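Local coordinates for SusD-like protein BACOVA_02651 (PDB 5E75), which binds polysaccharide at the cell surface and probably captures xyloglucan before it is transported into the periplasm for degradation, at residues A[249-252]-A[257-260]; A[397-400]-A[405-408]; A[123-128]-A[153-158]. All blocks are in the same frame, centred on the assembly; numbering follows the deposited sequence. Where two conformers were deposited one is given.

Interaction 1 of 3, residues A[249-252]-A[257-260]; sequences QWVP and YECN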
# COMPACT_ATOMS: atom_id res chain seq x y z
N GLN A 249 13.16 -2.67 0.81
CA GLN A 249 14.33 -3.00 0.01
C GLN A 249 14.73 -4.46 0.22
O GLN A 249 15.58 -4.78 1.05
CB GLN A 249 15.49 -2.09 0.41
CG GLN A 249 15.19 -0.62 0.21
CD GLN A 249 15.07 -0.24 -1.25
OE1 GLN A 249 15.84 -0.70 -2.10
NE2 GLN A 249 14.11 0.61 -1.55
N TRP A 250 14.12 -5.35 -0.54
CA TRP A 250 14.33 -6.77 -0.32
C TRP A 250 15.66 -7.26 -0.91
O TRP A 250 16.19 -6.69 -1.86
CB TRP A 250 13.12 -7.57 -0.85
CG TRP A 250 11.85 -7.12 -0.20
CD1 TRP A 250 10.78 -6.55 -0.81
CD2 TRP A 250 11.53 -7.19 1.20
NE1 TRP A 250 9.81 -6.26 0.10
CE2 TRP A 250 10.24 -6.63 1.35
CE3 TRP A 250 12.20 -7.66 2.33
CZ2 TRP A 250 9.61 -6.53 2.58
CZ3 TRP A 250 11.58 -7.56 3.55
CH2 TRP A 250 10.29 -7.00 3.68
N VAL A 251 16.19 -8.32 -0.29
CA VAL A 251 17.50 -8.87 -0.62
C VAL A 251 17.31 -10.35 -0.97
O VAL A 251 17.49 -11.22 -0.12
CB VAL A 251 18.50 -8.76 0.56
CG1 VAL A 251 19.88 -9.24 0.13
CG2 VAL A 251 18.56 -7.33 1.11
N PRO A 252 16.96 -10.65 -2.22
CA PRO A 252 16.62 -12.03 -2.61
C PRO A 252 17.73 -13.06 -2.37
O PRO A 252 17.43 -14.22 -2.09
CB PRO A 252 16.31 -11.91 -4.11
CG PRO A 252 16.95 -10.65 -4.54
CD PRO A 252 16.93 -9.73 -3.37
N TYR A 257 14.84 -13.35 6.56
CA TYR A 257 14.10 -12.18 7.04
C TYR A 257 14.34 -10.93 6.19
O TYR A 257 13.82 -9.86 6.50
CB TYR A 257 14.46 -11.89 8.50
CG TYR A 257 15.95 -11.77 8.75
CD1 TYR A 257 16.66 -10.65 8.32
CD2 TYR A 257 16.65 -12.77 9.41
CE1 TYR A 257 18.02 -10.54 8.54
CE2 TYR A 257 18.01 -12.66 9.63
CZ TYR A 257 18.69 -11.55 9.20
OH TYR A 257 20.04 -11.43 9.42
N GLU A 258 15.12 -11.08 5.13
CA GLU A 258 15.44 -10.00 4.19
C GLU A 258 14.80 -10.22 2.83
O GLU A 258 15.04 -9.46 1.91
CB GLU A 258 16.95 -9.93 3.96
CG GLU A 258 17.77 -9.51 5.14
CD GLU A 258 19.24 -9.42 4.79
OE1 GLU A 258 19.77 -10.38 4.19
OE2 GLU A 258 19.86 -8.37 5.08
N CYS A 259 13.99 -11.26 2.69
CA CYS A 259 13.39 -11.58 1.39
C CYS A 259 11.93 -11.20 1.31
O CYS A 259 11.24 -11.17 2.33
CB CYS A 259 13.44 -13.09 1.14
SG CYS A 259 15.06 -13.79 0.89
N ASN A 260 11.49 -10.94 0.08
CA ASN A 260 10.09 -10.70 -0.24
C ASN A 260 9.45 -12.06 -0.47
O ASN A 260 9.64 -12.66 -1.53
CB ASN A 260 10.00 -9.87 -1.51
CG ASN A 260 8.57 -9.53 -1.85
OD1 ASN A 260 7.64 -10.06 -1.24
ND2 ASN A 260 8.39 -8.64 -2.82

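Interaction 2 of 3, residues A[397-400]-A[405-408]; sequences NKKS and DDII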
# COMPACT_ATOMS: atom_id res chain seq x y z
N ASN A 397 -7.33 9.83 -21.58
CA ASN A 397 -7.69 11.23 -21.69
C ASN A 397 -7.56 11.99 -20.39
O ASN A 397 -7.84 11.47 -19.31
CB ASN A 397 -9.13 11.36 -22.21
CG ASN A 397 -10.16 10.83 -21.23
OD1 ASN A 397 -10.42 9.63 -21.17
ND2 ASN A 397 -10.76 11.72 -20.45
N LYS A 398 -7.15 13.24 -20.50
CA LYS A 398 -7.15 14.15 -19.37
C LYS A 398 -8.58 14.60 -19.08
O LYS A 398 -9.46 14.56 -19.95
CB LYS A 398 -6.26 15.36 -19.66
CG LYS A 398 -4.82 15.01 -19.86
CD LYS A 398 -3.98 16.24 -20.15
CE LYS A 398 -2.53 15.88 -20.37
NZ LYS A 398 -1.77 17.07 -20.86
N LYS A 399 -8.82 15.00 -17.84
CA LYS A 399 -10.11 15.51 -17.41
C LYS A 399 -10.05 17.03 -17.22
O LYS A 399 -9.09 17.55 -16.67
CB LYS A 399 -10.54 14.81 -16.12
CG LYS A 399 -10.85 13.33 -16.33
CD LYS A 399 -11.33 12.67 -15.05
CE LYS A 399 -11.84 11.27 -15.30
NZ LYS A 399 -13.11 11.27 -16.06
N SER A 400 -11.08 17.73 -17.68
CA SER A 400 -11.13 19.19 -17.57
C SER A 400 -11.62 19.62 -16.20
O SER A 400 -11.47 20.78 -15.82
CB SER A 400 -12.05 19.78 -18.65
OG SER A 400 -13.32 19.19 -18.57
N ASP A 405 -15.17 11.65 -6.55
CA ASP A 405 -15.41 10.36 -7.18
C ASP A 405 -14.37 10.04 -8.25
O ASP A 405 -13.96 8.88 -8.40
CB ASP A 405 -16.82 10.30 -7.78
CG ASP A 405 -17.90 10.23 -6.74
OD1 ASP A 405 -17.64 9.76 -5.61
OD2 ASP A 405 -19.04 10.65 -7.06
N ASP A 406 -13.91 11.04 -8.98
CA ASP A 406 -12.86 10.84 -9.97
C ASP A 406 -11.56 10.46 -9.29
O ASP A 406 -10.81 9.62 -9.79
CB ASP A 406 -12.63 12.10 -10.81
CG ASP A 406 -13.80 12.44 -11.70
OD1 ASP A 406 -14.27 11.56 -12.44
OD2 ASP A 406 -14.23 13.61 -11.65
N ILE A 407 -11.28 11.07 -8.14
CA ILE A 407 -10.06 10.79 -7.40
C ILE A 407 -10.07 9.38 -6.82
O ILE A 407 -9.06 8.67 -6.89
CB ILE A 407 -9.81 11.84 -6.31
CG1 ILE A 407 -9.56 13.18 -7.00
CG2 ILE A 407 -8.65 11.45 -5.42
CD1 ILE A 407 -9.43 14.38 -6.10
N ILE A 408 -11.21 8.96 -6.29
CA ILE A 408 -11.33 7.61 -5.74
C ILE A 408 -11.04 6.59 -6.84
O ILE A 408 -10.28 5.64 -6.63
CB ILE A 408 -12.72 7.36 -5.10
CG1 ILE A 408 -12.87 8.22 -3.84
CG2 ILE A 408 -12.91 5.87 -4.77
CD1 ILE A 408 -14.31 8.29 -3.31
O HOH W 1 -15.61 12.19 -14.70

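Interaction 3 of 3, residues A[123-128]-A[153-158]; sequences YMLRIW and DVFQFI. With EDO (1,2-ethanediol), chain C.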
# COMPACT_ATOMS: atom_id res chain seq x y z
N TYR A 123 0.05 3.47 9.01
CA TYR A 123 -0.69 2.28 8.63
C TYR A 123 -1.60 1.82 9.78
O TYR A 123 -2.79 1.55 9.58
CB TYR A 123 0.26 1.14 8.26
CG TYR A 123 0.95 1.27 6.91
CD1 TYR A 123 0.25 1.49 5.74
CD2 TYR A 123 2.34 1.10 6.82
CE1 TYR A 123 0.89 1.57 4.53
CE2 TYR A 123 2.99 1.17 5.61
CZ TYR A 123 2.26 1.40 4.46
OH TYR A 123 2.89 1.48 3.22
N MET A 124 -1.05 1.71 10.99
CA MET A 124 -1.84 1.22 12.13
C MET A 124 -3.06 2.08 12.42
O MET A 124 -4.13 1.56 12.77
CB MET A 124 -0.99 1.13 13.38
CG MET A 124 0.01 -0.02 13.31
SD MET A 124 0.62 -0.56 14.92
CE MET A 124 1.96 0.56 15.09
N LEU A 125 -2.92 3.39 12.24
CA LEU A 125 -4.00 4.34 12.48
C LEU A 125 -5.19 4.05 11.56
O LEU A 125 -6.34 4.32 11.94
CB LEU A 125 -3.46 5.74 12.23
CG LEU A 125 -4.42 6.93 12.39
CD1 LEU A 125 -5.02 6.99 13.79
CD2 LEU A 125 -3.71 8.21 12.09
N ARG A 126 -4.93 3.51 10.38
CA ARG A 126 -5.95 3.23 9.38
C ARG A 126 -6.26 1.72 9.30
O ARG A 126 -6.75 1.26 8.25
CB ARG A 126 -5.49 3.80 7.99
CG ARG A 126 -5.14 5.39 7.94
CD ARG A 126 -4.39 5.87 6.63
NE ARG A 126 -3.05 5.33 6.53
CZ ARG A 126 -2.33 5.30 5.43
NH1 ARG A 126 -2.84 5.75 4.28
NH2 ARG A 126 -1.14 4.73 5.44
N ILE A 127 -5.94 0.97 10.37
CA ILE A 127 -6.33 -0.43 10.58
C ILE A 127 -7.10 -0.57 11.90
O ILE A 127 -8.24 -1.02 11.91
CB ILE A 127 -5.10 -1.40 10.63
CG1 ILE A 127 -4.39 -1.43 9.29
CG2 ILE A 127 -5.54 -2.84 11.04
CD1 ILE A 127 -2.97 -2.02 9.35
N TRP A 128 -6.47 -0.15 12.99
CA TRP A 128 -7.04 -0.23 14.34
C TRP A 128 -7.55 1.10 14.89
O TRP A 128 -8.47 1.11 15.71
CB TRP A 128 -6.02 -0.80 15.34
CG TRP A 128 -5.70 -2.24 15.07
CD1 TRP A 128 -6.48 -3.31 15.39
CD2 TRP A 128 -4.55 -2.77 14.41
NE1 TRP A 128 -5.89 -4.48 14.96
CE2 TRP A 128 -4.69 -4.18 14.37
CE3 TRP A 128 -3.40 -2.20 13.85
CZ2 TRP A 128 -3.76 -5.01 13.77
CZ3 TRP A 128 -2.46 -3.03 13.28
CH2 TRP A 128 -2.64 -4.42 13.24
N ASP A 153 -3.71 11.77 19.09
CA ASP A 153 -2.34 11.64 19.57
C ASP A 153 -1.48 10.95 18.52
O ASP A 153 -0.33 11.34 18.31
CB ASP A 153 -2.25 10.78 20.85
CG ASP A 153 -2.94 11.38 22.05
OD1 ASP A 153 -2.63 12.52 22.44
OD2 ASP A 153 -3.75 10.65 22.67
N VAL A 154 -2.02 9.90 17.90
CA VAL A 154 -1.29 9.11 16.92
C VAL A 154 -0.95 10.01 15.73
O VAL A 154 0.19 10.05 15.28
CB VAL A 154 -2.06 7.84 16.51
CG1 VAL A 154 -1.26 7.05 15.47
CG2 VAL A 154 -2.31 6.95 17.72
N PHE A 155 -1.93 10.80 15.27
CA PHE A 155 -1.64 11.76 14.22
C PHE A 155 -0.51 12.71 14.58
O PHE A 155 0.39 12.96 13.78
CB PHE A 155 -2.88 12.61 13.88
CG PHE A 155 -3.75 12.06 12.77
CD1 PHE A 155 -3.28 12.00 11.46
CD2 PHE A 155 -5.05 11.70 13.02
CE1 PHE A 155 -4.09 11.54 10.43
CE2 PHE A 155 -5.87 11.24 11.99
CZ PHE A 155 -5.38 11.16 10.71
N GLN A 156 -0.55 13.29 15.78
CA GLN A 156 0.48 14.24 16.17
C GLN A 156 1.86 13.58 16.26
O GLN A 156 2.86 14.17 15.87
CB GLN A 156 0.11 14.92 17.49
CG GLN A 156 1.07 16.02 17.90
CD GLN A 156 0.99 17.21 16.98
OE1 GLN A 156 -0.09 17.77 16.77
NE2 GLN A 156 2.11 17.59 16.40
N PHE A 157 1.90 12.34 16.74
CA PHE A 157 3.15 11.60 16.87
C PHE A 157 3.76 11.37 15.48
O PHE A 157 4.96 11.55 15.27
CB PHE A 157 2.84 10.28 17.60
CG PHE A 157 4.05 9.48 18.00
CD1 PHE A 157 4.66 8.63 17.10
CD2 PHE A 157 4.54 9.56 19.29
CE1 PHE A 157 5.77 7.88 17.47
CE2 PHE A 157 5.63 8.82 19.67
CZ PHE A 157 6.26 7.98 18.77
N ILE A 158 2.92 10.96 14.54
CA ILE A 158 3.34 10.77 13.16
C ILE A 158 3.88 12.07 12.55
O ILE A 158 4.95 12.10 11.95
CB ILE A 158 2.15 10.26 12.32
CG1 ILE A 158 1.77 8.82 12.68
CG2 ILE A 158 2.43 10.33 10.83
CD1 ILE A 158 0.37 8.42 12.26
C1 EDO C . 2.02 5.99 4.02
O1 EDO C . 0.83 5.62 3.32
C2 EDO C . 2.59 4.80 4.78
O2 EDO C . 1.99 4.67 6.07

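Interaction 1 of 3, residues A[249-252]-A[257-260]
W250 lays its indole across the backbone of 257-260, with one face of the five-membered ring over CB of N260. N260 CB stands 3.7 Å from the centroid of the W250 five-membered ring and 23° off its normal, the geometry of a CH-pi contact. The amide of N260 continues past the pyrrole side, its plane turned 40° from the indole, and the two side chains cross at about a right angle. The six-membered ring meets carbonyl oxygens instead: E258 O approaches the indole edge in plane, 3.4 Å from W250 CE3, while C259 O comes in obliquely, 3.6 Å from the same carbon. CG of W250 lies beside the backbone N, anti to the carbonyl carbon, which sets the ring with N260 CB over one face and E258 O at its edge. The same E258 O also accepts the one direct hydrogen bond across the contact, from V251 N at 2.7 Å. Its N-H...O angle of 168° shows a short, nearly straight bond, with the donor almost in line with the C=O. Beside it V251 and E258 run side by side in the same direction, their CB atoms 3.9 Å apart, so an apolar flank lies along the polar link. The E258 carboxylate is used within the turn, where OE1 accepts from E255 N.

Polar ends are satisfied from outside: W250 NE1 bonds to T355 OG1, and N260 ND2 to L353 O, while N260 OD1 takes a bond from N36. The buried indole and amide are thereby tied to the chain around 353-355 as well as to each other. The geometry is that of a loop after strand 244-248 that includes a short 3-10 turn at 257-258, closed by a single backbone bond and packed on a tryptophan, within the SusD family region.

Interaction 2 of 3, residues A[397-400]-A[405-408]
K399 reaches from its loop toward D406 on helix 404-415, the two side chains crossing obliquely. CB points toward the helix, and CG, anti to the carbonyl carbon, starts a chain that runs extended through CE. Contact begins at K399 CD, which lies 4.1 Å from D406 OD1; K399 CE comes closer to that same oxygen, at 3.8 Å. At the end the chain bends: chi4 of -69° turns the ammonium aside instead of driving it straight on, and K399 NZ also stops 3.8 Å from D406 OD1. This is a long salt bridge, and no direct hydrogen bond joins the pair. A water fills the link. It accepts from K399 NZ at 3.0 Å and donates to D406 OD1 at 2.7 Å, so the charges face each other at long range and are bridged by one water.

The second carboxylate oxygen is engaged elsewhere: D406 OD2 accepts from T403 N, just ahead of the segment, which probably restricts the turning of the carboxylate. The K399 side chain also touches F387 and R391 of helix 382-393, and K399 O accepts from N388 ND2, so the loop is held to the preceding helix while its lysine spans to the next. An alanine in place of K399 would lack everything beyond CB, and would probably leave D406 OD1 without its cationic mate and the bridging water without its lysine donor.

Only 71 Å² is buried between the segments, and K399 and D406 are both partly exposed. The chemistry is therefore that of a long, water-bridged ion pair at the surface, whose attraction is probably screened by solvent.

Interaction 3 of 3, residues A[123-128]-A[153-158]
A single methyl of L125 sits almost squarely on the axis of the F155 ring. CD2 of L125 lies 3.5 Å from the F155 centroid and only 6° off the normal, and its distances to the six ring carbons span just 3.7 to 3.9 Å, the signature of a centred CH-pi contact. That small tilt from the normal places the methyl directly over the ring face, and the two side chains cross at about a right angle. The leucine's torsion explains the reach: CG is anti to the backbone N (chi1 179°), extending the isobutyl group toward helix 151-168.

The two methyls divide the work. L125 CD2 also touches I158 CD1 at 4.1 Å, one turn of helix beyond V154, while L125 CD1 packs on V154 CB, again at 4.1 Å. The L125 and V154 side chains lie antiparallel alongside each other, and the CA atoms of this pair are the nearest across the segments, 7.1 Å apart. All four touching residues are buried, and no hydrogen bond crosses between the segments, so cohesion here is apolar.

Elsewhere on 123-128, R126 and Y123 hold a 1,2-ethanediol, probably from the crystallisation liquor, which also bonds to C119 O. R126 NH2 donates to its O1 at 3.0 Å with an angle of 149°, and O2 stands over the centre of the Y123 ring, 3.4 Å above its plane.

The contact joins helix 103-125 to helix 151-168 in the starch-binding-associating region, which belongs to the TPR clan. Helix 180-195 receives F155 and I158 at V190, and W197 meets F155 edge-to-face; M124 packs on F79 and Y80 of helix 70-95, while R126 and I127 touch helix 421-431.

The three contacts are separate pieces of one chain, following one another in sequence as interaction 3, interaction 1 and interaction 2. Interactions 1 and 3 come nearest, with centres 26 Å apart and closest atoms about 10 Å apart; interactions 2 and 3 have centres 29 Å apart. Interactions 1 and 2 lie on opposite sides of the chain's centre, 36 Å between centres, although both belong to the SusD family region. Burial differs as well: the touching residues of interaction 3 are buried, those of interaction 1 partly so, and interaction 2 is at the surface. A magnesium ion lies about 7 Å from the F155 side chain. The ethanediol at R126 does not define a glycan site.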